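Local coordinates for L-glyceraldehyde 3-phosphate reductase (Clostridium beijerinckii, PDB 6HG6), which acts as an NADPH-dependent aldehyde reductase of the aldo-keto reductase family and detoxifies furfural, at residues K7-E12 and R89-I94; C49-D54 and S300-I305; K101-P106 and L120-K125; K114-S119 and E147-A152. All coordinates share one frame; numbering follows the deposited sequence.

The four contacts fall into two pairs on a parallel eight-stranded TIM barrel. Contacts 1 and 2 have centres about 13 Å apart and touch through Phe53 of segment 49-54, whose ring packs on Arg9, Glu91 and Leu92. Contacts 3 and 4, centres about 11 Å apart, both use helix 113-127 and join where Trp103 packs on Tyr115. Contact 2 and contact 4 lie on opposite sides of the chain's centre, about 33 Å apart between contact centres. Contact 2 alone binds NADPH directly, through Ser300 and Gln304 at the adenosine-side phosphate. In contact 3 the side chain of Met102 stays about 13 Å from the cofactor, and contact 1 lies away from the known NADPH sites.

Contact 1: residues K7-E12 and R89-I94; sequences KNRYNE and RDELLI
Glu91 reaches across to Tyr10 and Arg9, and nearly the whole contact is gathered on one of its carboxylate oxygens. OE1 of Glu91 takes a short hydrogen bond from Tyr10 OH (2.5 Å) on its anti lone pair. On the syn side, NH2 of Arg9 lies 2.8 Å from the same Glu91 OE1 and points almost straight at it (N-H...O 172°), in the plane of the guanidinium; this is a salt bridge. A longer, weak bond from Arg9 NE to that oxygen adds to it. With opposite lone pairs taken, the carboxylate is probably held in its rotation, and the nearby positive charge would favour its ionised form.

Arg9 and Tyr10 occupy the middle of a type I turn from Asn8 to Asn11. Arg9 CG, at a chi1 of 66°, lies over the centre of the Tyr10 ring, 3.8 Å above its plane, before the arginine chain runs out extended to Glu91. The tyrosine hydroxyl also accepts from a water 2.7 Å from Tyr10 OH, and this water donates to Glu91 O as well.

Phe53 of helix 42-54 packs against Arg9, Tyr10 and Glu91, tying the N-terminal loop to the 3-10 turn that leads into barrel strand 93-98, which lies between strands 59-61 and 132-137.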
# COMPACT_ATOMS: atom_id res chain seq x y z
N LYS A 7 6.14 1.84 -24.05
CA LYS A 7 5.93 3.25 -24.43
C LYS A 7 4.48 3.67 -24.10
O LYS A 7 4.24 4.85 -23.95
CB LYS A 7 6.22 3.45 -25.92
CG LYS A 7 7.69 3.41 -26.33
CD LYS A 7 8.68 4.17 -25.42
CE LYS A 7 9.78 4.93 -26.13
NZ LYS A 7 10.21 4.28 -27.40
N ASN A 8 3.56 2.73 -23.94
CA ASN A 8 2.13 3.02 -23.65
C ASN A 8 1.85 3.02 -22.14
O ASN A 8 0.70 3.15 -21.76
CB ASN A 8 1.23 1.98 -24.31
CG ASN A 8 1.32 1.99 -25.82
OD1 ASN A 8 1.48 3.05 -26.44
ND2 ASN A 8 1.18 0.83 -26.43
N ARG A 9 2.86 2.94 -21.28
CA ARG A 9 2.62 2.70 -19.84
C ARG A 9 1.88 3.85 -19.15
O ARG A 9 1.27 3.57 -18.15
CB ARG A 9 3.93 2.37 -19.13
CG ARG A 9 4.90 3.53 -19.10
CD ARG A 9 6.21 3.08 -18.51
NE ARG A 9 7.23 4.10 -18.52
CZ ARG A 9 7.99 4.41 -19.56
NH1 ARG A 9 7.81 3.86 -20.75
NH2 ARG A 9 8.89 5.35 -19.42
N TYR A 10 1.83 5.07 -19.71
CA TYR A 10 1.09 6.16 -19.04
C TYR A 10 -0.24 6.43 -19.75
O TYR A 10 -0.90 7.38 -19.39
CB TYR A 10 1.97 7.42 -18.96
CG TYR A 10 3.25 7.20 -18.20
CD1 TYR A 10 3.19 6.76 -16.90
CD2 TYR A 10 4.50 7.40 -18.77
CE1 TYR A 10 4.33 6.51 -16.16
CE2 TYR A 10 5.65 7.14 -18.04
CZ TYR A 10 5.57 6.69 -16.73
OH TYR A 10 6.63 6.44 -15.92
N ASN A 11 -0.65 5.59 -20.68
CA ASN A 11 -1.87 5.87 -21.49
C ASN A 11 -3.18 5.60 -20.75
O ASN A 11 -4.17 6.27 -21.12
CB ASN A 11 -1.80 5.09 -22.79
CG ASN A 11 -0.75 5.70 -23.69
OD1 ASN A 11 -0.48 5.21 -24.79
ND2 ASN A 11 -0.20 6.81 -23.25
N GLU A 12 -3.22 4.72 -19.76
CA GLU A 12 -4.52 4.29 -19.17
C GLU A 12 -4.59 4.53 -17.68
O GLU A 12 -5.65 4.91 -17.19
CB GLU A 12 -4.72 2.79 -19.39
CG GLU A 12 -4.90 2.42 -20.86
CD GLU A 12 -6.24 2.82 -21.42
OE1 GLU A 12 -6.29 3.10 -22.63
OE2 GLU A 12 -7.26 2.81 -20.66
N ARG A 89 14.40 4.76 -12.24
CA ARG A 89 14.21 5.04 -10.79
C ARG A 89 13.49 6.38 -10.57
O ARG A 89 12.69 6.47 -9.60
CB ARG A 89 15.53 4.96 -10.02
CG ARG A 89 15.35 4.95 -8.51
CD ARG A 89 15.45 6.34 -7.96
NE ARG A 89 15.16 6.30 -6.52
CZ ARG A 89 13.94 6.31 -5.97
NH1 ARG A 89 12.86 6.30 -6.72
NH2 ARG A 89 13.81 6.31 -4.65
N ASP A 90 13.73 7.37 -11.42
CA ASP A 90 13.10 8.70 -11.19
C ASP A 90 11.62 8.69 -11.62
O ASP A 90 10.95 9.68 -11.45
CB ASP A 90 13.94 9.78 -11.82
CG ASP A 90 15.26 10.00 -11.10
OD1 ASP A 90 15.43 9.49 -9.99
OD2 ASP A 90 16.12 10.69 -11.70
N GLU A 91 11.17 7.62 -12.25
CA GLU A 91 9.75 7.41 -12.59
C GLU A 91 9.09 6.55 -11.53
O GLU A 91 7.88 6.26 -11.72
CB GLU A 91 9.66 6.77 -13.96
CG GLU A 91 9.91 7.75 -15.08
CD GLU A 91 9.99 7.08 -16.43
OE1 GLU A 91 8.97 6.56 -16.89
OE2 GLU A 91 11.11 7.04 -16.97
N LEU A 92 9.80 6.10 -10.50
CA LEU A 92 9.20 5.18 -9.51
C LEU A 92 9.07 5.84 -8.16
O LEU A 92 9.92 6.64 -7.81
CB LEU A 92 10.06 3.92 -9.37
CG LEU A 92 10.22 3.10 -10.64
CD1 LEU A 92 11.15 1.93 -10.39
CD2 LEU A 92 8.88 2.63 -11.17
N LEU A 93 8.05 5.49 -7.42
CA LEU A 93 7.98 5.82 -5.99
C LEU A 93 8.20 4.51 -5.25
O LEU A 93 7.44 3.52 -5.45
CB LEU A 93 6.64 6.39 -5.53
CG LEU A 93 6.24 7.71 -6.11
CD1 LEU A 93 4.92 8.14 -5.48
CD2 LEU A 93 7.34 8.74 -5.96
N ILE A 94 9.26 4.49 -4.46
CA ILE A 94 9.63 3.32 -3.66
C ILE A 94 9.47 3.68 -2.20
O ILE A 94 9.97 4.72 -1.76
CB ILE A 94 11.05 2.89 -4.00
CG1 ILE A 94 11.21 2.62 -5.50
CG2 ILE A 94 11.41 1.70 -3.13
CD1 ILE A 94 12.64 2.54 -5.96
O HOH W 1 6.44 7.83 -13.56

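Contact 2: residues C49-D54 and S300-I305; sequences CFTAFD and SKPSQI. With NDP (NADPH dihydro-nicotinamide-adenine-dinucleotide phosphate), chain B.
The adenosine end of the NADPH pocket in this TIM-barrel reductase is backed by a helix-to-helix contact in which Thr51 and Ala52 of helix 42-54 meet Pro302 and Ile305 at the start of helix 302-308. Contact between the two segments is by van der Waals packing. Thr51 is split between two neighbours: OG1 rests 3.7 Å from Pro302 CB, while CG2 meets both Pro302 O and, at 4.0 Å, Ile305 CG2. Its chi1 of -58° sets OG1 beside the backbone N, where the hydroxyl bonds back to Glu47 O one turn earlier, so the polar end is used within its own helix. Ile305 lies against one side of Ala52, with CG2 near Ala52 CA and CD1 near Ala52 CB (4.2 Å). Leu48, one turn before Ala52, extends this apolar patch by touching both Pro302 and Ile305.

From the same short helix, Gln304 turns to the cofactor instead. The methylenes of Gln304 lie close to the adenine, with CB 3.7 Å from N7A of NADPH. Ser300 and Gln304 together grip one oxygen of the phosphate on the adenosine ribose, the group that distinguishes NADPH from NADH: Ser300 OG donates to O1X of NADPH over 2.9 Å, and Gln304 NE2 to the same O1X over 2.8 Å. The other end of this amide is fixed too, since Ser300 N donates to Gln304 OE1 at 3.0 Å, 19° out of the carbonyl plane.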
# COMPACT_ATOMS: atom_id res chain seq x y z
N CYS A 49 7.08 -7.12 -11.60
CA CYS A 49 7.47 -5.69 -11.55
C CYS A 49 7.34 -5.06 -12.93
O CYS A 49 6.79 -3.97 -13.01
CB CYS A 49 8.88 -5.52 -11.01
SG CYS A 49 8.95 -5.90 -9.24
N PHE A 50 7.85 -5.71 -13.96
CA PHE A 50 7.81 -5.24 -15.34
C PHE A 50 6.35 -5.08 -15.76
O PHE A 50 6.00 -4.07 -16.40
CB PHE A 50 8.54 -6.20 -16.28
CG PHE A 50 10.01 -6.38 -16.00
CD1 PHE A 50 10.74 -5.42 -15.31
CD2 PHE A 50 10.68 -7.44 -16.59
CE1 PHE A 50 12.10 -5.61 -15.06
CE2 PHE A 50 12.04 -7.60 -16.38
CZ PHE A 50 12.74 -6.67 -15.65
N THR A 51 5.51 -6.08 -15.45
CA THR A 51 4.07 -6.01 -15.80
C THR A 51 3.45 -4.80 -15.10
O THR A 51 2.74 -4.05 -15.76
CB THR A 51 3.33 -7.30 -15.44
OG1 THR A 51 4.00 -8.34 -16.15
CG2 THR A 51 1.88 -7.23 -15.83
N ALA A 52 3.75 -4.58 -13.83
CA ALA A 52 3.19 -3.48 -13.04
C ALA A 52 3.55 -2.14 -13.73
O ALA A 52 2.65 -1.35 -14.06
CB ALA A 52 3.72 -3.51 -11.64
N PHE A 53 4.83 -1.93 -13.97
CA PHE A 53 5.32 -0.65 -14.54
C PHE A 53 4.78 -0.48 -15.96
O PHE A 53 4.42 0.65 -16.33
CB PHE A 53 6.84 -0.58 -14.47
CG PHE A 53 7.43 0.77 -14.83
CD1 PHE A 53 7.02 1.89 -14.15
CD2 PHE A 53 8.42 0.88 -15.78
CE1 PHE A 53 7.52 3.16 -14.48
CE2 PHE A 53 8.93 2.12 -16.12
CZ PHE A 53 8.48 3.26 -15.46
N ASP A 54 4.73 -1.55 -16.77
CA ASP A 54 4.25 -1.45 -18.16
C ASP A 54 2.79 -0.99 -18.19
O ASP A 54 2.37 -0.52 -19.24
CB ASP A 54 4.40 -2.77 -18.90
CG ASP A 54 5.80 -3.07 -19.39
OD1 ASP A 54 6.67 -2.22 -19.26
OD2 ASP A 54 5.96 -4.16 -20.00
N SER A 300 0.74 -12.97 -7.54
CA SER A 300 1.66 -14.12 -7.72
C SER A 300 1.94 -14.28 -9.22
O SER A 300 2.93 -14.93 -9.59
CB SER A 300 1.12 -15.41 -7.11
OG SER A 300 -0.19 -15.68 -7.58
N LYS A 301 1.08 -13.74 -10.08
CA LYS A 301 1.24 -13.93 -11.54
C LYS A 301 0.80 -12.65 -12.25
O LYS A 301 -0.05 -11.91 -11.76
CB LYS A 301 0.54 -15.22 -11.97
CG LYS A 301 -0.97 -15.25 -11.79
CD LYS A 301 -1.55 -16.64 -12.05
CE LYS A 301 -3.06 -16.67 -12.05
NZ LYS A 301 -3.57 -18.06 -11.98
N PRO A 302 1.45 -12.34 -13.40
CA PRO A 302 1.18 -11.12 -14.17
C PRO A 302 -0.29 -10.92 -14.55
O PRO A 302 -0.77 -9.79 -14.48
CB PRO A 302 2.00 -11.32 -15.45
CG PRO A 302 3.15 -12.21 -14.98
CD PRO A 302 2.48 -13.18 -14.04
N SER A 303 -1.02 -11.99 -14.84
CA SER A 303 -2.44 -11.89 -15.26
C SER A 303 -3.24 -11.17 -14.17
O SER A 303 -4.23 -10.51 -14.53
CB SER A 303 -3.03 -13.25 -15.59
OG SER A 303 -2.93 -14.12 -14.47
N GLN A 304 -2.88 -11.30 -12.89
CA GLN A 304 -3.64 -10.64 -11.80
C GLN A 304 -3.45 -9.13 -11.89
O GLN A 304 -4.42 -8.41 -11.65
CB GLN A 304 -3.26 -11.16 -10.43
CG GLN A 304 -3.68 -12.61 -10.28
CD GLN A 304 -3.07 -13.26 -9.07
OE1 GLN A 304 -2.03 -12.81 -8.58
NE2 GLN A 304 -3.67 -14.36 -8.63
N ILE A 305 -2.25 -8.67 -12.22
CA ILE A 305 -2.02 -7.21 -12.40
C ILE A 305 -2.90 -6.73 -13.56
O ILE A 305 -3.60 -5.73 -13.41
CB ILE A 305 -0.53 -6.96 -12.62
CG1 ILE A 305 0.25 -7.42 -11.39
CG2 ILE A 305 -0.28 -5.49 -12.92
CD1 ILE A 305 1.75 -7.25 -11.48
PA NDP B . -4.65 -7.92 -1.79
O1A NDP B . -5.73 -7.83 -0.77
O2A NDP B . -4.65 -7.19 -3.09
O5B NDP B . -4.28 -9.46 -2.05
C5B NDP B . -3.26 -9.80 -3.03
C4B NDP B . -3.37 -11.26 -3.39
O4B NDP B . -4.72 -11.50 -3.86
C3B NDP B . -2.46 -11.77 -4.51
O3B NDP B . -1.19 -12.21 -4.05
C2B NDP B . -3.29 -12.92 -5.06
O2B NDP B . -3.11 -14.02 -4.18
C1B NDP B . -4.71 -12.38 -4.96
N9A NDP B . -5.19 -11.63 -6.11
C8A NDP B . -4.73 -10.41 -6.57
N7A NDP B . -5.40 -9.96 -7.60
C5A NDP B . -6.36 -10.93 -7.84
C6A NDP B . -7.39 -11.03 -8.80
N6A NDP B . -7.62 -10.11 -9.73
N1A NDP B . -8.18 -12.13 -8.75
C2A NDP B . -7.95 -13.05 -7.81
N3A NDP B . -7.02 -13.06 -6.85
C4A NDP B . -6.25 -11.96 -6.92
O3 NDP B . -3.29 -7.38 -1.09
PN NDP B . -2.28 -7.92 0.03
O1N NDP B . -1.32 -8.84 -0.65
O2N NDP B . -3.02 -8.38 1.24
O5D NDP B . -1.52 -6.55 0.40
C5D NDP B . -1.08 -5.71 -0.69
C4D NDP B . 0.09 -4.87 -0.22
O4D NDP B . -0.34 -4.03 0.87
C3D NDP B . 1.28 -5.62 0.36
O3D NDP B . 2.08 -6.17 -0.67
C2D NDP B . 1.96 -4.48 1.14
O2D NDP B . 2.70 -3.67 0.26
C1D NDP B . 0.76 -3.71 1.71
N1N NDP B . 0.45 -4.12 3.10
C2N NDP B . 0.68 -3.23 4.13
C3N NDP B . 0.67 -3.62 5.44
C7N NDP B . 0.94 -2.59 6.51
O7N NDP B . 1.28 -1.43 6.21
N7N NDP B . 0.83 -2.99 7.77
C4N NDP B . 0.39 -5.07 5.74
C5N NDP B . -0.04 -5.88 4.58
C6N NDP B . -0.07 -5.37 3.36
P2B NDP B . -3.19 -15.50 -4.82
O1X NDP B . -2.77 -15.55 -6.27
O2X NDP B . -2.26 -16.33 -3.94
O3X NDP B . -4.65 -15.86 -4.62

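Contact 3: residues K101-P106 and L120-K125; sequences KMWEGP and LDQSLK. With EDO (1,2-ethanediol), chain J.
Met102 and Trp103 reach from the loop 101-106 to a single side chain of the helix, Gln122. Just before them, Lys101 contributes within the loop itself: its NZ makes a salt bridge of 3.0 Å with Glu104 OE1, met on the syn side but 29° out of the carboxylate plane. The bridge links the two long side chains that flank the Met102-Trp103 pair in sequence.

Met102 follows and offers only its terminal methyl, CE, which comes within 4.3 Å of Gln122 OE1. Trp103 carries more of the contact. With chi1 at 65°, its CG sits between the backbone N and the carbonyl carbon, and the indole is presented with a face to Gln122. The amide comes over the six-membered part of the ring, NE2 standing 3.4 Å above the ring plane and off toward the rim; the nearest ring atom is Trp103 CZ3, 3.5 Å from Gln122 NE2. Ring and amide planes are 38° apart, so this is a tilted amide over an aromatic face and not a flat stack. The extended chain of Gln122 carries the amide out to the indole, and OE1 takes a hydrogen bond from Arg126 one turn further along, which helps fix how the amide is turned.

Trp103 also meets Tyr115 edge-to-face and touches Ala118, while Met102 packs on Tyr115 and Arg126. The loop after barrel strand 93-98 is thus folded along helix 113-127, the next helix in the chain.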
# COMPACT_ATOMS: atom_id res chain seq x y z
N LYS A 101 8.37 -6.13 13.79
CA LYS A 101 9.58 -6.87 14.22
C LYS A 101 10.44 -7.14 12.99
O LYS A 101 9.94 -7.71 11.99
CB LYS A 101 9.27 -8.16 14.94
CG LYS A 101 10.53 -8.83 15.48
CD LYS A 101 10.20 -10.01 16.29
CE LYS A 101 11.44 -10.65 16.84
NZ LYS A 101 11.06 -11.67 17.82
N MET A 102 11.69 -6.70 13.05
CA MET A 102 12.66 -6.93 11.97
C MET A 102 13.79 -7.82 12.47
O MET A 102 14.15 -8.76 11.73
CB MET A 102 13.21 -5.60 11.45
CG MET A 102 14.25 -5.78 10.37
SD MET A 102 13.43 -6.39 8.86
CE MET A 102 14.88 -6.86 7.92
N TRP A 103 14.39 -7.53 13.63
CA TRP A 103 15.49 -8.37 14.16
C TRP A 103 15.27 -8.55 15.65
O TRP A 103 14.34 -7.94 16.19
CB TRP A 103 16.87 -7.82 13.78
CG TRP A 103 17.25 -6.49 14.36
CD1 TRP A 103 17.78 -6.27 15.61
CD2 TRP A 103 17.24 -5.20 13.71
NE1 TRP A 103 18.02 -4.93 15.80
CE2 TRP A 103 17.71 -4.26 14.65
CE3 TRP A 103 16.79 -4.72 12.47
CZ2 TRP A 103 17.82 -2.90 14.35
CZ3 TRP A 103 16.89 -3.37 12.20
CH2 TRP A 103 17.37 -2.47 13.14
N GLU A 104 16.00 -9.46 16.24
CA GLU A 104 15.75 -9.82 17.65
C GLU A 104 16.26 -8.72 18.57
O GLU A 104 17.14 -8.00 18.17
CB GLU A 104 16.44 -11.14 18.01
CG GLU A 104 15.95 -12.30 17.18
CD GLU A 104 14.48 -12.65 17.34
OE1 GLU A 104 13.92 -12.50 18.45
OE2 GLU A 104 13.86 -13.02 16.31
N GLY A 105 15.66 -8.62 19.75
CA GLY A 105 16.18 -7.74 20.82
C GLY A 105 15.49 -6.39 20.86
O GLY A 105 14.63 -6.09 20.05
N PRO A 106 15.88 -5.52 21.82
CA PRO A 106 15.15 -4.27 22.07
C PRO A 106 15.24 -3.17 21.03
O PRO A 106 14.49 -2.20 21.13
CB PRO A 106 15.74 -3.82 23.41
CG PRO A 106 17.13 -4.36 23.39
CD PRO A 106 17.00 -5.71 22.72
N LEU A 120 16.30 2.01 8.52
CA LEU A 120 16.35 2.72 7.23
C LEU A 120 17.70 2.51 6.55
O LEU A 120 17.72 2.31 5.39
CB LEU A 120 16.07 4.20 7.42
CG LEU A 120 16.13 5.04 6.15
CD1 LEU A 120 15.17 4.60 5.08
CD2 LEU A 120 15.93 6.49 6.52
N ASP A 121 18.79 2.59 7.28
CA ASP A 121 20.11 2.36 6.67
C ASP A 121 20.18 0.94 6.09
O ASP A 121 20.76 0.76 4.98
CB ASP A 121 21.20 2.60 7.71
CG ASP A 121 21.49 4.05 8.04
OD1 ASP A 121 20.94 4.91 7.31
OD2 ASP A 121 22.26 4.30 9.05
N GLN A 122 19.69 -0.04 6.83
CA GLN A 122 19.69 -1.43 6.32
C GLN A 122 18.85 -1.51 5.04
O GLN A 122 19.33 -2.17 4.09
CB GLN A 122 19.10 -2.43 7.30
CG GLN A 122 19.92 -2.70 8.56
CD GLN A 122 19.27 -3.77 9.41
OE1 GLN A 122 18.26 -4.44 9.03
NE2 GLN A 122 19.88 -4.04 10.56
N SER A 123 17.66 -0.88 5.03
CA SER A 123 16.75 -0.91 3.85
C SER A 123 17.42 -0.30 2.63
O SER A 123 17.35 -0.88 1.54
CB SER A 123 15.48 -0.19 4.12
OG SER A 123 14.71 -0.94 5.04
N LEU A 124 18.09 0.82 2.80
CA LEU A 124 18.76 1.49 1.67
C LEU A 124 19.88 0.60 1.13
O LEU A 124 20.06 0.55 -0.11
CB LEU A 124 19.27 2.85 2.10
CG LEU A 124 18.17 3.86 2.48
CD1 LEU A 124 18.83 5.14 3.01
CD2 LEU A 124 17.28 4.16 1.26
N LYS A 125 20.57 -0.10 2.02
CA LYS A 125 21.69 -0.98 1.62
C LYS A 125 21.13 -2.17 0.85
O LYS A 125 21.65 -2.48 -0.21
CB LYS A 125 22.52 -1.38 2.83
CG LYS A 125 23.72 -2.25 2.51
CD LYS A 125 24.54 -2.58 3.73
CE LYS A 125 25.48 -3.76 3.50
NZ LYS A 125 26.61 -3.35 2.65
C1 EDO J . 21.90 6.62 10.58
O1 EDO J . 22.90 6.77 9.58
C2 EDO J . 21.61 7.86 11.31
O2 EDO J . 22.54 8.12 12.36

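Contact 4: residues K114-S119 and E147-A152; sequences KYILAS and EESMMA
Ser149 opens the contact from the second helix: its CB lies 4.0 Å from Ile116 CD1, and the same methyl is equally close to Ser149 CA. The serine hydroxyl is engaged elsewhere, with Gly111 O in the loop before helix 113-127. The bond from CA to CB of Met150 leads away from helix 114-119, and the side chain packs on helix 172-184 and on His137. One turn after Ser149 comes Ala152, where the helices press most closely. Its methyl sits 3.7 Å from Ile116 CG2, and Leu117 CG is a looser neighbour, 4.4 Å from Ala152 CB.

Ile116 therefore works as a fork. With CG1 beside the backbone N (chi1 -69°), CD1 extends to Ser149 while CG2 covers Ala152. Leu117 reaches round from the flank, and its CD2 touches the backbone at Ala152 O, 3.4 Å away. The small side chains of Ser149 and Ala152 accept the larger ones of the partner.

The short helix axes pass 9.4 Å apart and run nearly parallel, crossing at -17°. Strand 132-137 connects the two helices, and its Phe135 and His137 pack beneath Ile116. Neighbouring helices side by side over the strand between them are the outer layer of a TIM barrel.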
# COMPACT_ATOMS: atom_id res chain seq x y z
N LYS A 114 16.47 4.71 17.54
CA LYS A 114 17.53 3.71 17.25
C LYS A 114 17.05 2.72 16.18
O LYS A 114 17.70 2.57 15.16
CB LYS A 114 17.94 3.01 18.54
CG LYS A 114 18.65 1.69 18.35
CD LYS A 114 20.01 1.80 17.74
CE LYS A 114 20.78 0.49 17.93
NZ LYS A 114 22.20 0.60 17.50
N TYR A 115 15.89 2.08 16.39
CA TYR A 115 15.40 1.07 15.44
C TYR A 115 15.08 1.72 14.10
O TYR A 115 15.45 1.20 13.05
CB TYR A 115 14.21 0.35 16.06
CG TYR A 115 13.42 -0.47 15.07
CD1 TYR A 115 14.04 -1.35 14.20
CD2 TYR A 115 12.04 -0.36 15.03
CE1 TYR A 115 13.29 -2.09 13.30
CE2 TYR A 115 11.29 -1.11 14.15
CZ TYR A 115 11.92 -1.98 13.28
OH TYR A 115 11.16 -2.67 12.37
N ILE A 116 14.32 2.82 14.14
CA ILE A 116 13.81 3.43 12.90
C ILE A 116 15.00 3.81 12.03
O ILE A 116 15.03 3.47 10.85
CB ILE A 116 12.84 4.58 13.21
CG1 ILE A 116 11.55 4.04 13.83
CG2 ILE A 116 12.64 5.42 11.97
CD1 ILE A 116 10.62 5.15 14.33
N LEU A 117 15.99 4.52 12.57
CA LEU A 117 17.11 4.99 11.74
C LEU A 117 18.03 3.83 11.37
O LEU A 117 18.52 3.85 10.25
CB LEU A 117 17.81 6.15 12.43
CG LEU A 117 16.94 7.40 12.64
CD1 LEU A 117 17.77 8.47 13.32
CD2 LEU A 117 16.45 7.88 11.31
N ALA A 118 18.37 2.93 12.28
CA ALA A 118 19.20 1.76 11.93
C ALA A 118 18.51 0.95 10.83
O ALA A 118 19.17 0.52 9.89
CB ALA A 118 19.49 0.91 13.15
N SER A 119 17.21 0.77 10.92
CA SER A 119 16.45 0.01 9.92
C SER A 119 16.49 0.70 8.56
O SER A 119 16.73 0.05 7.56
CB SER A 119 15.02 -0.16 10.32
OG SER A 119 14.41 -1.00 9.34
N GLU A 147 6.61 11.90 19.63
CA GLU A 147 7.64 12.92 19.25
C GLU A 147 8.96 12.24 18.85
O GLU A 147 9.67 12.77 17.96
CB GLU A 147 7.81 13.86 20.44
CG GLU A 147 6.56 14.67 20.80
CD GLU A 147 5.38 14.04 21.54
OE1 GLU A 147 5.48 12.88 22.04
OE2 GLU A 147 4.32 14.76 21.64
N GLU A 148 9.33 11.13 19.49
CA GLU A 148 10.58 10.38 19.18
C GLU A 148 10.44 9.70 17.84
O GLU A 148 11.38 9.79 17.03
CB GLU A 148 10.98 9.41 20.29
CG GLU A 148 12.21 8.62 19.92
CD GLU A 148 12.78 7.73 21.04
OE1 GLU A 148 12.45 7.96 22.24
OE2 GLU A 148 13.55 6.82 20.71
N SER A 149 9.35 8.97 17.58
CA SER A 149 9.15 8.25 16.31
C SER A 149 9.05 9.24 15.15
O SER A 149 9.66 9.03 14.10
CB SER A 149 7.93 7.34 16.39
OG SER A 149 7.98 6.52 17.54
N MET A 150 8.34 10.34 15.35
CA MET A 150 8.14 11.34 14.28
C MET A 150 9.47 12.09 14.03
O MET A 150 9.80 12.32 12.85
CB MET A 150 7.00 12.30 14.62
CG MET A 150 5.61 11.62 14.67
SD MET A 150 5.17 10.65 13.20
CE MET A 150 5.68 8.99 13.65
N MET A 151 10.23 12.39 15.06
CA MET A 151 11.55 13.05 14.86
C MET A 151 12.49 12.11 14.10
O MET A 151 13.35 12.61 13.36
CB MET A 151 12.15 13.50 16.20
CG MET A 151 11.47 14.73 16.73
SD MET A 151 12.19 15.34 18.29
CE MET A 151 13.81 15.71 17.62
N ALA A 152 12.34 10.80 14.26
CA ALA A 152 13.13 9.81 13.50
C ALA A 152 12.77 9.91 12.02
O ALA A 152 13.68 9.92 11.18
CB ALA A 152 12.93 8.41 14.07